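Local structure of formiminoglutamase (4MYK) at residues Asp29-Ile34 and His80-Asp85; Leu18-Ser23 and Gly67-Leu72; Phe114-Gly119 and Met275-Ser280. The protein catalyses the hydrolysis of N-formimino-L-glutamate to L-glutamate and formamide, as an arginase-like manganese metalloenzyme. The protein carries 1 engineered substitution. All blocks are in the same frame, centred on the assembly; numbering follows the deposited sequence.

Interaction 1: Asp29-Ile34 and His80-Asp85; sequences DADIVI and HLKLYD
Ile32-Ile34 and Leu83-Asp85 run parallel, their short axes 4.8 Å apart at closest and turned by 21°, and Tyr84 straddles Val33, its N bonding to Ile32 O and its O to Ile34 N (2.8 Å). Just ahead of the paired strands, Lys82 O accepts Asp31 N at 2.9 Å and, more weakly, Ile32 N. Asp31 returns the favour: with CG beside its own backbone N (chi1 -58°), OD2 offers its anti lone pair to Lys82 N at 3.0 Å, in a nearly straight bond. The lysine chain bends at chi3 and chi4, and NZ makes a weak, long salt bridge, 3.4 Å, to Asp31 OD2. On the face carrying Ile32 and Leu83, the two lie side by side, CD1 to CD1 at 3.9 Å, and Phe306 of helix 290-306 covers Ile32. Tyr84 and Val33 point to the other face, where Ala30, just before the strand, brings its CB to 3.3 Å from Tyr84 CB. Asp85 turns to Arg60 in a salt bridge and to Gly87 N. One carboxylate oxygen of Asp31 thus takes a firm backbone donor and, weakly, the ammonium of Lys82, whose charge would be expected to favour the ionised acid.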
ATOM      1  N   ASP A  29      -0.022   7.498  39.710  1.00 29.53           N
ATOM      2  CA  ASP A  29      -1.378   7.971  39.467  1.00 30.93           C
ATOM      3  C   ASP A  29      -1.835   7.753  38.019  1.00 30.60           C
ATOM      4  O   ASP A  29      -3.013   7.885  37.699  1.00 27.87           O
ATOM      5  CB  ASP A  29      -1.483   9.444  39.877  1.00 33.71           C
ATOM      6  CG  ASP A  29      -1.335   9.636  41.390  1.00 34.16           C
ATOM      7  OD1 ASP A  29      -2.021   8.918  42.155  1.00 32.41           O
ATOM      8  OD2 ASP A  29      -0.530  10.490  41.813  1.00 36.70           O
ATOM      9  N   ALA A  30      -0.890   7.402  37.155  1.00 30.85           N
ATOM     10  CA  ALA A  30      -1.192   7.100  35.760  1.00 27.47           C
ATOM     11  C   ALA A  30      -1.791   5.702  35.589  1.00 25.62           C
ATOM     12  O   ALA A  30      -1.309   4.729  36.178  1.00 29.37           O
ATOM     13  CB  ALA A  30       0.057   7.241  34.909  1.00 23.62           C
ATOM     14  N   ASP A  31      -2.842   5.616  34.776  1.00 26.55           N
ATOM     15  CA  ASP A  31      -3.447   4.337  34.414  1.00 23.92           C
ATOM     16  C   ASP A  31      -2.494   3.565  33.508  1.00 21.75           C
ATOM     17  O   ASP A  31      -2.370   2.341  33.602  1.00 18.96           O
ATOM     18  CB  ASP A  31      -4.771   4.566  33.691  1.00 21.87           C
ATOM     19  CG  ASP A  31      -5.763   5.358  34.525  1.00 25.28           C
ATOM     20  OD1 ASP A  31      -6.245   4.813  35.536  1.00 29.21           O
ATOM     21  OD2 ASP A  31      -6.077   6.514  34.160  1.00 28.57           O
ATOM     22  N   ILE A  32      -1.816   4.299  32.635  1.00 20.60           N
ATOM     23  CA  ILE A  32      -0.929   3.689  31.662  1.00 22.35           C
ATOM     24  C   ILE A  32       0.438   4.325  31.780  1.00 22.53           C
ATOM     25  O   ILE A  32       0.555   5.557  31.848  1.00 21.45           O
ATOM     26  CB  ILE A  32      -1.462   3.876  30.215  1.00 21.83           C
ATOM     27  CG1 ILE A  32      -2.807   3.155  30.037  1.00 17.78           C
ATOM     28  CG2 ILE A  32      -0.423   3.408  29.175  1.00 16.98           C
ATOM     29  CD1 ILE A  32      -3.635   3.668  28.872  1.00 18.94           C
ATOM     30  N   VAL A  33       1.468   3.485  31.805  1.00 21.37           N
ATOM     31  CA  VAL A  33       2.840   3.981  31.868  1.00 20.26           C
ATOM     32  C   VAL A  33       3.701   3.556  30.664  1.00 18.11           C
ATOM     33  O   VAL A  33       3.822   2.370  30.360  1.00 19.06           O
ATOM     34  CB  VAL A  33       3.496   3.642  33.233  1.00 23.00           C
ATOM     35  CG1 VAL A  33       4.981   3.994  33.239  1.00 19.36           C
ATOM     36  CG2 VAL A  33       2.760   4.388  34.352  1.00 21.79           C
ATOM     37  N   ILE A  34       4.264   4.557  29.982  1.00 18.33           N
ATOM     38  CA  ILE A  34       5.128   4.371  28.815  1.00 19.92           C
ATOM     39  C   ILE A  34       6.608   4.271  29.209  1.00 18.62           C
ATOM     40  O   ILE A  34       7.147   5.137  29.898  1.00 18.08           O
ATOM     41  CB  ILE A  34       4.978   5.537  27.804  1.00 18.62           C
ATOM     42  CG1 ILE A  34       3.536   5.660  27.315  1.00 17.75           C
ATOM     43  CG2 ILE A  34       5.921   5.356  26.632  1.00 16.01           C
ATOM     44  CD1 ILE A  34       3.251   6.980  26.634  1.00 18.97           C
ATOM     45  N   HIS A  80     -10.715  10.770  30.301  1.00 25.01           N
ATOM     46  CA  HIS A  80     -10.592  10.450  31.726  1.00 31.31           C
ATOM     47  C   HIS A  80      -9.303   9.705  32.115  1.00 31.09           C
ATOM     48  O   HIS A  80      -8.988   9.593  33.299  1.00 32.89           O
ATOM     49  CB  HIS A  80     -11.829   9.684  32.222  1.00 33.75           C
ATOM     50  CG  HIS A  80     -11.814   8.224  31.897  1.00 35.38           C
ATOM     51  ND1 HIS A  80     -12.403   7.703  30.762  1.00 33.45           N
ATOM     52  CD2 HIS A  80     -11.288   7.169  32.562  1.00 32.20           C
ATOM     53  CE1 HIS A  80     -12.236   6.394  30.742  1.00 32.00           C
ATOM     54  NE2 HIS A  80     -11.558   6.044  31.821  1.00 31.28           N
ATOM     55  N   LEU A  81      -8.565   9.195  31.130  1.00 25.61           N
ATOM     56  CA  LEU A  81      -7.371   8.407  31.414  1.00 22.29           C
ATOM     57  C   LEU A  81      -6.201   9.324  31.709  1.00 24.81           C
ATOM     58  O   LEU A  81      -6.157  10.455  31.228  1.00 25.75           O
ATOM     59  CB  LEU A  81      -7.015   7.505  30.231  1.00 22.67           C
ATOM     60  CG  LEU A  81      -7.844   6.249  29.968  1.00 20.55           C
ATOM     61  CD1 LEU A  81      -7.349   5.532  28.717  1.00 20.00           C
ATOM     62  CD2 LEU A  81      -7.797   5.328  31.160  1.00 21.34           C
ATOM     63  N   LYS A  82      -5.259   8.838  32.511  1.00 27.21           N
ATOM     64  CA  LYS A  82      -4.006   9.549  32.738  1.00 29.21           C
ATOM     65  C   LYS A  82      -2.851   8.703  32.255  1.00 24.25           C
ATOM     66  O   LYS A  82      -2.744   7.529  32.601  1.00 22.09           O
ATOM     67  CB  LYS A  82      -3.813   9.926  34.217  1.00 29.92           C
ATOM     68  CG  LYS A  82      -4.654  11.115  34.665  1.00 26.86           C
ATOM     69  CD  LYS A  82      -4.584  11.295  36.160  1.00 27.19           C
ATOM     70  CE  LYS A  82      -4.717   9.959  36.865  1.00 33.73           C
ATOM     71  NZ  LYS A  82      -5.830   9.105  36.324  1.00 35.49           N
ATOM     72  N   LEU A  83      -2.005   9.316  31.432  1.00 23.71           N
ATOM     73  CA  LEU A  83      -0.804   8.680  30.921  1.00 21.64           C
ATOM     74  C   LEU A  83       0.410   9.257  31.623  1.00 23.64           C
ATOM     75  O   LEU A  83       0.406  10.410  32.051  1.00 25.02           O
ATOM     76  CB  LEU A  83      -0.668   8.926  29.420  1.00 24.82           C
ATOM     77  CG  LEU A  83      -1.326   7.961  28.439  1.00 24.99           C
ATOM     78  CD1 LEU A  83      -2.619   7.396  29.007  1.00 22.37           C
ATOM     79  CD2 LEU A  83      -1.560   8.668  27.113  1.00 22.84           C
ATOM     80  N   TYR A  84       1.460   8.452  31.725  1.00 26.76           N
ATOM     81  CA  TYR A  84       2.732   8.924  32.260  1.00 23.54           C
ATOM     82  C   TYR A  84       3.852   8.308  31.463  1.00 19.93           C
ATOM     83  O   TYR A  84       3.808   7.128  31.122  1.00 20.94           O
ATOM     84  CB  TYR A  84       2.888   8.569  33.737  1.00 19.30           C
ATOM     85  CG  TYR A  84       4.035   9.270  34.412  1.00 26.00           C
ATOM     86  CD1 TYR A  84       5.290   8.669  34.504  1.00 25.65           C
ATOM     87  CD2 TYR A  84       3.874  10.539  34.964  1.00 29.25           C
ATOM     88  CE1 TYR A  84       6.353   9.312  35.136  1.00 24.21           C
ATOM     89  CE2 TYR A  84       4.929  11.186  35.595  1.00 29.25           C
ATOM     90  CZ  TYR A  84       6.164  10.566  35.677  1.00 28.43           C
ATOM     91  OH  TYR A  84       7.213  11.205  36.297  1.00 33.22           O
ATOM     92  N   ASP A  85       4.850   9.124  31.167  1.00 23.16           N
ATOM     93  CA  ASP A  85       5.989   8.703  30.374  1.00 18.81           C
ATOM     94  C   ASP A  85       7.159   8.552  31.331  1.00 17.68           C
ATOM     95  O   ASP A  85       7.755   9.541  31.759  1.00 21.61           O
ATOM     96  CB  ASP A  85       6.258   9.768  29.313  1.00 18.35           C
ATOM     97  CG  ASP A  85       7.333   9.376  28.338  1.00 23.89           C
ATOM     98  OD1 ASP A  85       8.005   8.347  28.551  1.00 24.14           O
ATOM     99  OD2 ASP A  85       7.523  10.120  27.356  1.00 27.45           O
TER

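Interaction 2: Leu18-Ser23 and Gly67-Leu72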
ATOM      1  N   LEU A  18      -3.454  13.203  22.586  1.00 19.00           N
ATOM      2  CA  LEU A  18      -2.845  12.304  23.568  1.00 19.77           C
ATOM      3  C   LEU A  18      -2.033  13.048  24.610  1.00 18.41           C
ATOM      4  O   LEU A  18      -2.053  12.693  25.786  1.00 18.81           O
ATOM      5  CB  LEU A  18      -1.980  11.237  22.885  1.00 19.76           C
ATOM      6  CG  LEU A  18      -2.720  10.049  22.259  1.00 22.60           C
ATOM      7  CD1 LEU A  18      -1.880   9.399  21.177  1.00 18.91           C
ATOM      8  CD2 LEU A  18      -3.110   9.039  23.323  1.00 21.74           C
ATOM      9  N   LEU A  19      -1.320  14.079  24.172  1.00 18.98           N
ATOM     10  CA  LEU A  19      -0.527  14.911  25.079  1.00 18.26           C
ATOM     11  C   LEU A  19      -1.311  15.395  26.318  1.00 22.75           C
ATOM     12  O   LEU A  19      -0.773  15.434  27.427  1.00 23.54           O
ATOM     13  CB  LEU A  19       0.063  16.095  24.317  1.00 20.71           C
ATOM     14  CG  LEU A  19       1.109  16.921  25.053  1.00 20.87           C
ATOM     15  CD1 LEU A  19       2.138  15.996  25.667  1.00 23.73           C
ATOM     16  CD2 LEU A  19       1.754  17.904  24.107  1.00 18.82           C
ATOM     17  N   SER A  20      -2.588  15.724  26.136  1.00 22.58           N
ATOM     18  CA  SER A  20      -3.429  16.237  27.230  1.00 23.03           C
ATOM     19  C   SER A  20      -3.765  15.224  28.338  1.00 28.63           C
ATOM     20  O   SER A  20      -4.222  15.607  29.417  1.00 29.03           O
ATOM     21  CB  SER A  20      -4.722  16.821  26.667  1.00 21.17           C
ATOM     22  OG  SER A  20      -5.477  15.814  26.023  1.00 21.87           O
ATOM     23  N   LEU A  21      -3.544  13.939  28.071  1.00 24.79           N
ATOM     24  CA  LEU A  21      -3.833  12.889  29.046  1.00 25.00           C
ATOM     25  C   LEU A  21      -2.666  12.694  30.012  1.00 24.38           C
ATOM     26  O   LEU A  21      -2.803  12.019  31.035  1.00 25.58           O
ATOM     27  CB  LEU A  21      -4.156  11.573  28.332  1.00 25.58           C
ATOM     28  CG  LEU A  21      -5.288  11.631  27.303  1.00 23.38           C
ATOM     29  CD1 LEU A  21      -5.356  10.351  26.499  1.00 18.60           C
ATOM     30  CD2 LEU A  21      -6.599  11.907  28.004  1.00 24.75           C
ATOM     31  N   PHE A  22      -1.520  13.289  29.670  1.00 26.32           N
ATOM     32  CA  PHE A  22      -0.333  13.284  30.527  1.00 22.96           C
ATOM     33  C   PHE A  22      -0.445  14.329  31.644  1.00 24.48           C
ATOM     34  O   PHE A  22       0.382  15.230  31.766  1.00 23.90           O
ATOM     35  CB  PHE A  22       0.920  13.532  29.686  1.00 23.16           C
ATOM     36  CG  PHE A  22       1.321  12.355  28.839  1.00 21.15           C
ATOM     37  CD1 PHE A  22       0.814  12.203  27.561  1.00 21.14           C
ATOM     38  CD2 PHE A  22       2.207  11.399  29.325  1.00 20.00           C
ATOM     39  CE1 PHE A  22       1.183  11.112  26.775  1.00 22.59           C
ATOM     40  CE2 PHE A  22       2.578  10.313  28.553  1.00 21.23           C
ATOM     41  CZ  PHE A  22       2.062  10.165  27.276  1.00 21.89           C
ATOM     42  N   SER A  23      -1.489  14.187  32.450  1.00 28.47           N
ATOM     43  CA  SER A  23      -1.803  15.115  33.530  1.00 29.11           C
ATOM     44  C   SER A  23      -1.452  14.495  34.887  1.00 33.26           C
ATOM     45  O   SER A  23      -1.526  15.156  35.925  1.00 40.62           O
ATOM     46  CB  SER A  23      -3.288  15.466  33.481  1.00 26.77           C
ATOM     47  OG  SER A  23      -4.079  14.290  33.529  1.00 30.15           O
ATOM     48  N   GLY A  67      -3.616  12.066  17.868  1.00 23.25           N
ATOM     49  CA  GLY A  67      -4.653  11.296  18.540  1.00 23.61           C
ATOM     50  C   GLY A  67      -5.704  12.047  19.339  1.00 19.57           C
ATOM     51  O   GLY A  67      -5.543  12.235  20.537  1.00 20.56           O
ATOM     52  N   SER A  68      -6.795  12.445  18.698  1.00 19.11           N
ATOM     53  CA  SER A  68      -7.867  13.116  19.417  1.00 21.71           C
ATOM     54  C   SER A  68      -8.397  12.254  20.565  1.00 21.11           C
ATOM     55  O   SER A  68      -8.854  11.134  20.342  1.00 20.73           O
ATOM     56  CB  SER A  68      -9.003  13.486  18.458  1.00 27.47           C
ATOM     57  OG  SER A  68      -8.538  14.332  17.420  1.00 27.83           O
ATOM     58  N   VAL A  69      -8.333  12.779  21.793  1.00 22.43           N
ATOM     59  CA  VAL A  69      -8.805  12.043  22.976  1.00 21.51           C
ATOM     60  C   VAL A  69     -10.286  11.658  22.890  1.00 20.60           C
ATOM     61  O   VAL A  69     -10.684  10.589  23.353  1.00 19.92           O
ATOM     62  CB  VAL A  69      -8.537  12.809  24.287  1.00 23.28           C
ATOM     63  CG1 VAL A  69      -7.060  13.132  24.401  1.00 25.56           C
ATOM     64  CG2 VAL A  69      -9.359  14.078  24.348  1.00 30.06           C
ATOM     65  N   ASN A  70     -11.103  12.521  22.294  1.00 22.09           N
ATOM     66  CA  ASN A  70     -12.466  12.118  21.988  1.00 21.05           C
ATOM     67  C   ASN A  70     -12.617  11.820  20.514  1.00 20.37           C
ATOM     68  O   ASN A  70     -12.505  12.714  19.675  1.00 21.47           O
ATOM     69  CB  ASN A  70     -13.476  13.171  22.414  1.00 27.58           C
ATOM     70  CG  ASN A  70     -14.899  12.640  22.424  1.00 23.77           C
ATOM     71  OD1 ASN A  70     -15.144  11.452  22.192  1.00 20.56           O
ATOM     72  ND2 ASN A  70     -15.847  13.524  22.705  1.00 24.06           N
ATOM     73  N   ASN A  71     -12.849  10.546  20.216  1.00 20.02           N
ATOM     74  CA  ASN A  71     -12.960  10.069  18.854  1.00 17.85           C
ATOM     75  C   ASN A  71     -14.423   9.811  18.545  1.00 20.91           C
ATOM     76  O   ASN A  71     -15.033   8.894  19.097  1.00 21.04           O
ATOM     77  CB  ASN A  71     -12.146   8.787  18.684  1.00 16.85           C
ATOM     78  CG  ASN A  71     -12.162   8.264  17.256  1.00 18.69           C
ATOM     79  OD1 ASN A  71     -13.209   8.190  16.619  1.00 17.13           O
ATOM     80  ND2 ASN A  71     -10.994   7.890  16.751  1.00 20.13           N
ATOM     81  N   LEU A  72     -14.988  10.617  17.661  1.00 17.70           N
ATOM     82  CA  LEU A  72     -16.415  10.537  17.403  1.00 19.51           C
ATOM     83  C   LEU A  72     -16.755   9.581  16.293  1.00 19.17           C
ATOM     84  O   LEU A  72     -17.923   9.347  16.001  1.00 23.12           O
ATOM     85  CB  LEU A  72     -16.981  11.914  17.112  1.00 22.23           C
ATOM     86  CG  LEU A  72     -17.299  12.623  18.425  1.00 28.76           C
ATOM     87  CD1 LEU A  72     -16.929  14.088  18.337  1.00 27.54           C
ATOM     88  CD2 LEU A  72     -18.764  12.410  18.817  1.00 27.74           C
TER
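Leu21 and Val69 are brought together by matching first torsions: Leu21 CG and Val69 CG1 each stand anti to their own carbonyl carbon, beside the backbone N (chi1 -55° and -56°). As the two side chains slide past each other in opposite directions, the Val69 CG1 methyl settles against the branch point of the leucine, 3.7 Å from Leu21 CG, with Leu21 CD2 at 3.8 Å and Leu21 CD1 scarcely farther. The same methyl meets Ser20 OG at 3.5 Å. That hydroxyl is hydrogen-bonded to Arg17 O; its contact with the methyl is one of van der Waals packing. In the arginase/deacetylase α/β fold of this enzyme, residues 18-23 belong to the segment leading into strand 32-37, whereas 67-72 follow helix 55-63 and enter the small antiparallel pair 70-71 and 76-77. A turn with helical backbone angles, Leu21 N bonded to Leu18 O at 3.0 Å, presents Leu18 and Leu21 to this second segment. At the Leu18 end, Leu18 CG lies 4.0 Å from Gly67 O. Helix 290-306 closes over Leu18 with Val296 and Tyr300, and the Tyr300 hydroxyl also bonds to Ser68 O and Asn71 ND2. Either side of Val69 in sequence the segment meets the second subunit, Ser68 on Cys190 and Asn71 on Gly187 of that neighbouring chain.

Interaction 3: Phe114-Gly119 and Met275-Ser280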
ATOM      1  N   PHE A 114      -0.834  -0.118  34.002  1.00 21.09           N
ATOM      2  CA  PHE A 114      -0.600  -0.808  32.731  1.00 20.57           C
ATOM      3  C   PHE A 114       0.664  -0.306  32.031  1.00 19.50           C
ATOM      4  O   PHE A 114       0.737   0.859  31.619  1.00 20.57           O
ATOM      5  CB  PHE A 114      -1.813  -0.673  31.803  1.00 17.21           C
ATOM      6  CG  PHE A 114      -1.695  -1.450  30.516  1.00 15.42           C
ATOM      7  CD1 PHE A 114      -0.922  -0.981  29.471  1.00 16.05           C
ATOM      8  CD2 PHE A 114      -2.377  -2.644  30.352  1.00 18.61           C
ATOM      9  CE1 PHE A 114      -0.818  -1.693  28.300  1.00 17.43           C
ATOM     10  CE2 PHE A 114      -2.283  -3.358  29.180  1.00 19.34           C
ATOM     11  CZ  PHE A 114      -1.501  -2.883  28.153  1.00 16.96           C
ATOM     12  N   PRO A 115       1.662  -1.195  31.881  1.00 18.98           N
ATOM     13  CA  PRO A 115       2.922  -0.851  31.221  1.00 18.86           C
ATOM     14  C   PRO A 115       2.838  -0.990  29.693  1.00 18.30           C
ATOM     15  O   PRO A 115       2.407  -2.033  29.180  1.00 18.22           O
ATOM     16  CB  PRO A 115       3.899  -1.901  31.770  1.00 16.77           C
ATOM     17  CG  PRO A 115       3.056  -2.927  32.481  1.00 18.16           C
ATOM     18  CD  PRO A 115       1.618  -2.624  32.214  1.00 15.98           C
ATOM     19  N   PHE A 116       3.248   0.057  28.979  1.00 17.39           N
ATOM     20  CA  PHE A 116       3.441  -0.029  27.529  1.00 19.69           C
ATOM     21  C   PHE A 116       4.902   0.266  27.217  1.00 17.40           C
ATOM     22  O   PHE A 116       5.415   1.345  27.554  1.00 18.35           O
ATOM     23  CB  PHE A 116       2.526   0.950  26.783  1.00 15.54           C
ATOM     24  CG  PHE A 116       2.865   1.107  25.318  1.00 17.32           C
ATOM     25  CD1 PHE A 116       2.305   0.269  24.367  1.00 17.11           C
ATOM     26  CD2 PHE A 116       3.739   2.105  24.890  1.00 17.34           C
ATOM     27  CE1 PHE A 116       2.615   0.419  23.017  1.00 17.84           C
ATOM     28  CE2 PHE A 116       4.046   2.260  23.543  1.00 13.51           C
ATOM     29  CZ  PHE A 116       3.483   1.415  22.610  1.00 15.36           C
ATOM     30  N   VAL A 117       5.578  -0.691  26.592  1.00 14.18           N
ATOM     31  CA  VAL A 117       7.009  -0.560  26.346  1.00 14.32           C
ATOM     32  C   VAL A 117       7.273  -0.312  24.871  1.00 13.41           C
ATOM     33  O   VAL A 117       6.935  -1.135  24.021  1.00 14.55           O
ATOM     34  CB  VAL A 117       7.784  -1.812  26.808  1.00 17.22           C
ATOM     35  CG1 VAL A 117       9.299  -1.593  26.667  1.00 17.26           C
ATOM     36  CG2 VAL A 117       7.418  -2.172  28.252  1.00 15.80           C
ATOM     37  N   ILE A 118       7.864   0.835  24.565  1.00 14.86           N
ATOM     38  CA  ILE A 118       8.191   1.157  23.184  1.00 15.02           C
ATOM     39  C   ILE A 118       9.668   0.886  22.917  1.00 15.60           C
ATOM     40  O   ILE A 118      10.533   1.376  23.638  1.00 15.95           O
ATOM     41  CB  ILE A 118       7.821   2.617  22.814  1.00 15.06           C
ATOM     42  CG1 ILE A 118       8.229   2.922  21.373  1.00 15.30           C
ATOM     43  CG2 ILE A 118       8.435   3.618  23.791  1.00 15.88           C
ATOM     44  CD1 ILE A 118       7.557   2.028  20.370  1.00 15.33           C
ATOM     45  N   GLY A 119       9.937   0.080  21.889  1.00 14.24           N
ATOM     46  CA  GLY A 119      11.293  -0.274  21.512  1.00 16.22           C
ATOM     47  C   GLY A 119      11.742   0.380  20.209  1.00 18.37           C
ATOM     48  O   GLY A 119      10.985   1.137  19.582  1.00 18.86           O
ATOM     49  N   MET A 275      -2.822  -7.316  30.087  1.00 18.44           N
ATOM     50  CA  MET A 275      -2.249  -6.632  31.244  1.00 19.59           C
ATOM     51  C   MET A 275      -0.993  -5.811  30.946  1.00 17.97           C
ATOM     52  O   MET A 275      -0.553  -5.000  31.767  1.00 16.31           O
ATOM     53  CB  MET A 275      -2.018  -7.627  32.389  1.00 20.34           C
ATOM     54  CG  MET A 275      -3.282  -8.391  32.794  1.00 21.00           C
ATOM     55  SD  MET A 275      -4.613  -7.322  33.384  1.00 30.30           S
ATOM     56  CE  MET A 275      -3.877  -6.730  34.905  1.00 26.60           C
ATOM     57  N   MET A 276      -0.418  -6.021  29.774  1.00 16.31           N
ATOM     58  CA  MET A 276       0.643  -5.146  29.314  1.00 16.97           C
ATOM     59  C   MET A 276       0.800  -5.305  27.821  1.00 16.24           C
ATOM     60  O   MET A 276       0.227  -6.197  27.214  1.00 15.25           O
ATOM     61  CB  MET A 276       1.976  -5.414  30.025  1.00 15.14           C
ATOM     62  CG  MET A 276       2.809  -6.540  29.431  1.00 18.01           C
ATOM     63  SD  MET A 276       4.549  -6.563  29.982  1.00 19.51           S
ATOM     64  CE  MET A 276       5.248  -5.277  28.942  1.00 17.32           C
ATOM     65  N   MET A 277       1.592  -4.421  27.241  1.00 17.22           N
ATOM     66  CA  MET A 277       1.786  -4.379  25.807  1.00 16.49           C
ATOM     67  C   MET A 277       3.195  -3.904  25.519  1.00 15.97           C
ATOM     68  O   MET A 277       3.713  -3.039  26.218  1.00 15.29           O
ATOM     69  CB  MET A 277       0.787  -3.410  25.162  1.00 15.57           C
ATOM     70  CG  MET A 277       1.171  -3.016  23.757  1.00 16.79           C
ATOM     71  SD  MET A 277      -0.149  -2.298  22.793  1.00 18.16           S
ATOM     72  CE  MET A 277       0.567  -2.448  21.154  1.00 18.31           C
ATOM     73  N   ASP A 278       3.831  -4.496  24.513  1.00 16.97           N
ATOM     74  CA  ASP A 278       5.054  -3.913  23.984  1.00 15.30           C
ATOM     75  C   ASP A 278       4.971  -3.823  22.466  1.00 15.28           C
ATOM     76  O   ASP A 278       4.120  -4.464  21.850  1.00 16.36           O
ATOM     77  CB  ASP A 278       6.339  -4.586  24.517  1.00 12.62           C
ATOM     78  CG  ASP A 278       6.710  -5.884  23.786  1.00 16.67           C
ATOM     79  OD1 ASP A 278       5.977  -6.333  22.888  1.00 15.78           O
ATOM     80  OD2 ASP A 278       7.765  -6.464  24.126  1.00 18.59           O
ATOM     81  N   MET A 279       5.824  -2.988  21.887  1.00 13.03           N
ATOM     82  CA  MET A 279       5.779  -2.695  20.462  1.00 12.95           C
ATOM     83  C   MET A 279       7.210  -2.675  20.003  1.00 16.26           C
ATOM     84  O   MET A 279       7.996  -1.869  20.489  1.00 16.53           O
ATOM     85  CB  MET A 279       5.133  -1.331  20.221  1.00 14.80           C
ATOM     86  CG  MET A 279       4.899  -0.980  18.767  1.00 14.83           C
ATOM     87  SD  MET A 279       4.067   0.624  18.569  1.00 21.45           S
ATOM     88  CE  MET A 279       2.516   0.293  19.423  1.00 16.96           C
ATOM     89  N   SER A 280       7.546  -3.567  19.077  1.00 14.88           N
ATOM     90  CA  SER A 280       8.940  -3.813  18.713  1.00 16.26           C
ATOM     91  C   SER A 280       9.250  -3.499  17.267  1.00 14.59           C
ATOM     92  O   SER A 280       8.369  -3.555  16.422  1.00 14.95           O
ATOM     93  CB  SER A 280       9.302  -5.282  18.967  1.00 15.96           C
ATOM     94  OG  SER A 280       9.502  -5.530  20.339  1.00 18.67           O
TER
HETATM   95  O   HOH W   1       9.208  -0.252  18.207  1.00 14.92           O
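The Phe114 ring lies over the backbone of Met276, whose CA sits 3.7 Å from the ring centroid and 30° off its normal, a CH-pi contact on one face. Phe116 is used differently, through its rim. Met277 lies beside it, pointing the same way, with Met277 CG 3.5 Å from Phe116 CD1 and the Met277 sulfur at the ring edge, 5.0 Å from the centroid. Met279 bends at chi3 (-62°), which carries its CE to 3.5 Å from Phe116 CZ. The Met279 sulfur also lies at the ring edge, so two Met-aromatic contacts share this ring. On the opposite face of the sheet, Met276 CB meets Pro115 CD at 3.6 Å, and its CE reaches Val117 CG2. These strands are inner neighbours in the parallel sheet of the arginase fold, in regular hydrogen-bonded register from Pro115 O to Gly119 N. Past the last of these bonds, one water donates to Gly119 O at 2.6 Å and to Met279 O at 3.0 Å, tying the two strands together beside Gly119. Asp278 shares the Val117 face, CB beside CB, but its buried carboxylate turns to Ser234, Ser125 and Asn128. With a bound manganese ion about 9 Å from this side chain and the metal ligand Asp236 on the adjoining strand, the apolar seam gives way to a polar cluster, where three side-chain donors would help stabilise a buried negative charge.

Overall arrangement
Interactions 1 and 3 are successive samples of one parallel sheet, in which strands 83-88, 32-37, 114-119 and 274-280 are consecutive neighbours; their centres lie about 13 Å apart, joined by backbone bonds such as Val33 N to Phe114 O. Interaction 2 sits outside the main parallel sheet, its centre about 12 Å from that of interaction 1 and about 19 Å from that of interaction 3, yet a probable bond from Leu83 N to Leu21 O ties it to strand 83-88, at one edge of the sheet within this chain. Along the sequence, interactions 1 and 2 alternate, and interaction 3 follows. Helix 290-306 touches all three. Together they trace a path from the second subunit toward the manganese site.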